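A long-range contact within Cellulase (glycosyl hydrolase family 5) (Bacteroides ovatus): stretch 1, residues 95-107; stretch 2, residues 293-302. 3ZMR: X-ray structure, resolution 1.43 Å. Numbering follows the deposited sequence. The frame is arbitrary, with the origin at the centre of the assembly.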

# COMPACT_ATOMS: atom_id res chain seq x y z
N SER A 95 -3.48 1.26 20.56
CA SER A 95 -2.23 1.80 21.05
C SER A 95 -1.08 1.20 20.25
O SER A 95 -1.16 0.07 19.74
N VAL A 96 0.01 1.97 20.20
CA VAL A 96 1.21 1.64 19.46
C VAL A 96 2.16 0.81 20.34
O VAL A 96 2.14 0.95 21.55
N PRO A 97 3.00 -0.05 19.73
CA PRO A 97 4.08 -0.71 20.51
C PRO A 97 4.96 0.28 21.25
O PRO A 97 5.10 1.40 20.81
N ALA A 98 5.53 -0.15 22.38
CA ALA A 98 6.40 0.71 23.18
C ALA A 98 7.84 0.56 22.71
O ALA A 98 8.41 -0.55 22.84
N TYR A 99 8.41 1.64 22.17
CA TYR A 99 9.86 1.65 21.77
C TYR A 99 10.67 2.57 22.66
O TYR A 99 10.25 3.69 22.96
N ASP A 100 11.84 2.10 23.07
CA ASP A 100 12.72 2.95 23.90
C ASP A 100 13.11 4.28 23.21
O ASP A 100 13.32 5.29 23.85
N GLU A 101 13.14 4.25 21.88
CA GLU A 101 13.55 5.36 21.06
C GLU A 101 12.42 6.38 20.81
O GLU A 101 12.66 7.44 20.19
N TYR A 102 11.21 6.07 21.26
CA TYR A 102 10.06 6.96 21.10
C TYR A 102 10.35 8.38 21.58
O TYR A 102 10.95 8.60 22.64
N ILE A 103 9.87 9.34 20.82
CA ILE A 103 9.84 10.72 21.27
C ILE A 103 8.42 11.24 21.06
O ILE A 103 7.65 10.73 20.25
N ALA A 104 8.07 12.29 21.80
CA ALA A 104 6.72 12.80 21.80
C ALA A 104 6.30 13.24 20.39
O ALA A 104 7.14 13.66 19.58
N PRO A 105 5.00 13.19 20.10
CA PRO A 105 4.52 13.66 18.80
C PRO A 105 4.96 15.11 18.56
O PRO A 105 5.01 15.94 19.48
N ASP A 106 5.24 15.41 17.30
CA ASP A 106 5.75 16.72 16.87
C ASP A 106 5.10 17.07 15.55
O ASP A 106 5.28 16.36 14.56
N ASN A 107 4.30 18.13 15.51
CA ASN A 107 3.68 18.58 14.26
C ASN A 107 4.45 19.62 13.46
O ASN A 107 3.91 20.22 12.52
N ARG A 293 4.44 4.55 13.73
CA ARG A 293 3.80 5.36 14.79
C ARG A 293 4.51 5.21 16.16
O ARG A 293 4.58 6.17 16.92
N ALA A 294 5.06 4.02 16.40
CA ALA A 294 5.74 3.72 17.66
C ALA A 294 7.04 4.55 17.82
O ALA A 294 7.62 4.63 18.91
N THR A 295 7.53 5.13 16.73
CA THR A 295 8.72 5.99 16.83
C THR A 295 8.42 7.42 17.27
O THR A 295 9.30 8.18 17.69
N GLY A 296 7.16 7.82 17.13
CA GLY A 296 6.73 9.13 17.55
C GLY A 296 7.32 10.27 16.76
O GLY A 296 7.62 10.15 15.57
N GLY A 297 7.51 11.42 17.40
CA GLY A 297 7.95 12.62 16.71
C GLY A 297 7.02 12.95 15.55
O GLY A 297 5.80 12.77 15.61
N ARG A 298 7.60 13.44 14.46
CA ARG A 298 6.80 13.76 13.27
C ARG A 298 6.18 12.49 12.64
O ARG A 298 5.22 12.58 11.87
N ASN A 299 6.76 11.32 12.95
CA ASN A 299 6.22 10.06 12.45
C ASN A 299 4.85 9.72 13.04
O ASN A 299 4.13 8.89 12.54
N HIS A 300 4.47 10.40 14.11
CA HIS A 300 3.10 10.30 14.64
C HIS A 300 2.08 10.80 13.62
O HIS A 300 1.00 10.24 13.51
N TYR A 301 2.47 11.82 12.86
CA TYR A 301 1.59 12.55 11.94
C TYR A 301 1.83 12.26 10.46
O TYR A 301 1.05 12.73 9.61
N ARG A 302 2.91 11.56 10.13
CA ARG A 302 3.31 11.41 8.73
C ARG A 302 2.24 10.70 7.95
O ARG A 302 1.58 9.78 8.46

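Arg293 opens the contact with its aliphatic base: Arg293 CB lies 3.6 Å from Val96 CG1 (Val96 chi1 m), while its end leads away, where Arg293 NH1 donates to Asn299 O (2.9 Å) and Arg302 O (2.8 Å). Ala294 follows, its CA-to-CB bond directed toward stretch 1. Ala294 CB sits 3.7 Å from the centroid of the Tyr99 ring, 22° off the normal, which establishes a CH-pi contact over the face; Tyr99 adopts chi1 m. Ala294 CB also lies 4.0 Å from Pro97 CD and 4.3 Å from Val96 CB, adding two looser apolar contacts. One water ties this region together, its O donating to Ala294 O (2.7 Å) and Pro97 O (2.7 Å) and accepting from Tyr99 N (2.9 Å).

Thr295 (chi1 p) points away, yet Thr295 CG2 comes within 4.0 Å of Tyr99 CD2 at the ring edge; Thr295 OG1 accepts from Asn299 ND2 (2.9 Å). Gly296 leaves space for Tyr102 (chi1 t), whose CE1 lies 3.7 Å from Gly296 CA. An ideal CB on Gly296 would fall 2.0 Å from Ile103 O and 2.8 Å from Tyr102 CE1, both clashes. At Gly297 an ideal CB would be tight, 3.1 Å from Ile103 CD1 (Ile103 chi1 p, chi2 t). Here the backbone supplies polar links, the best of them Gly297 N donating to Ile103 O at 2.9 Å and 150°.

Arg298 (chi1 m) forms a long salt bridge, Arg298 NH1 to Asp106 OD2 at 3.7 Å. The oxygen lies over a guanidinium face, so charge alone links them. His300 (chi1 t) points toward stretch 1 and receives Pro105 CG 3.8 Å from its ring centroid, 14° off the normal. Tyr301 (chi1 m), also directed toward, carries Asn107 CB over its face, 4.2 Å from the centroid, while Asp106 O approaches the ring edge, 3.3 Å from Tyr301 CD2.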

# COMPACT_ATOMS: atom_id res chain seq x y z
CB SER A 95 -2.07 1.51 22.55
OG SER A 95 -1.96 0.12 22.80
CB VAL A 96 1.96 2.92 18.92
CG1 VAL A 96 1.02 3.75 18.08
CG2 VAL A 96 2.56 3.79 20.04
CB PRO A 97 4.91 -1.44 19.45
CG PRO A 97 4.02 -1.54 18.25
CD PRO A 97 3.09 -0.38 18.29
CB ALA A 98 6.27 0.35 24.65
CB TYR A 99 10.12 2.12 20.33
CG TYR A 99 9.69 1.21 19.20
CD1 TYR A 99 9.38 -0.11 19.39
CD2 TYR A 99 9.56 1.73 17.92
CE1 TYR A 99 8.99 -0.91 18.34
CE2 TYR A 99 9.18 0.95 16.85
CZ TYR A 99 8.87 -0.37 17.06
OH TYR A 99 8.50 -1.18 16.01
CB ASP A 100 14.00 2.20 24.26
CG ASP A 100 13.76 1.03 25.22
OD1 ASP A 100 12.65 0.91 25.79
OD2 ASP A 100 14.71 0.25 25.40
CB GLU A 101 14.05 4.85 19.69
CG GLU A 101 15.25 3.91 19.75
CD GLU A 101 14.94 2.45 19.96
OE1 GLU A 101 13.80 2.06 20.27
OE2 GLU A 101 15.90 1.66 19.78
CB TYR A 102 8.87 6.42 21.88
CG TYR A 102 7.63 7.27 21.88
CD1 TYR A 102 6.70 7.22 20.84
CD2 TYR A 102 7.37 8.12 22.95
CE1 TYR A 102 5.53 7.98 20.91
CE2 TYR A 102 6.23 8.88 23.02
CZ TYR A 102 5.33 8.83 21.99
OH TYR A 102 4.17 9.56 22.09
CB ILE A 103 10.88 11.62 20.57
CG1 ILE A 103 10.57 11.81 19.09
CG2 ILE A 103 12.31 11.10 20.81
CD1 ILE A 103 11.56 12.73 18.36
CB ALA A 104 6.62 13.98 22.73
CB PRO A 105 3.00 13.53 18.93
CG PRO A 105 2.84 12.34 19.84
CD PRO A 105 3.90 12.60 20.88
CB ASP A 106 7.29 16.68 16.75
CG ASP A 106 7.94 18.02 16.45
OD1 ASP A 106 7.22 19.00 16.16
OD2 ASP A 106 9.19 18.07 16.50
CB ASN A 107 2.25 19.04 14.52
CG ASN A 107 2.17 20.38 15.22
OD1 ASN A 107 3.17 21.00 15.47
ND2 ASN A 107 0.96 20.82 15.49
CB ARG A 293 2.32 5.03 14.93
CG ARG A 293 1.47 5.32 13.68
CD ARG A 293 1.52 6.76 13.17
NE ARG A 293 0.55 6.93 12.09
CZ ARG A 293 0.70 7.70 11.01
NH1 ARG A 293 1.81 8.40 10.83
NH2 ARG A 293 -0.25 7.74 10.09
CB ALA A 294 6.03 2.24 17.80
CB THR A 295 9.56 5.99 15.54
OG1 THR A 295 8.85 6.60 14.46
CG2 THR A 295 9.96 4.57 15.16
CB ARG A 298 7.66 14.48 12.25
CG ARG A 298 8.04 15.90 12.66
CD ARG A 298 8.98 16.45 11.62
NE ARG A 298 9.56 17.77 11.85
CZ ARG A 298 10.57 18.04 12.65
NH1 ARG A 298 11.07 17.12 13.49
NH2 ARG A 298 11.07 19.28 12.63
CB ASN A 299 7.17 8.90 12.70
CG ASN A 299 8.39 8.94 11.79
OD1 ASN A 299 8.42 9.61 10.74
ND2 ASN A 299 9.39 8.21 12.17
CB HIS A 300 3.00 11.10 15.93
CG HIS A 300 1.65 11.05 16.59
ND1 HIS A 300 1.27 10.00 17.37
CD2 HIS A 300 0.59 11.90 16.56
CE1 HIS A 300 0.05 10.21 17.84
NE2 HIS A 300 -0.39 11.35 17.36
CB TYR A 301 1.78 14.05 12.16
CG TYR A 301 1.33 14.55 13.51
CD1 TYR A 301 -0.03 14.64 13.85
CD2 TYR A 301 2.25 14.96 14.47
CE1 TYR A 301 -0.47 15.13 15.07
CE2 TYR A 301 1.82 15.45 15.69
CZ TYR A 301 0.47 15.51 15.97
OH TYR A 301 0.06 16.00 17.19
CB ARG A 302 4.63 10.66 8.68
CG ARG A 302 5.25 10.58 7.30
CD ARG A 302 6.69 9.99 7.25
NE ARG A 302 7.56 10.60 8.25
CZ ARG A 302 7.99 11.86 8.23
NH1 ARG A 302 7.76 12.69 7.19
NH2 ARG A 302 8.66 12.34 9.27
O HOH W 1 6.57 3.64 21.22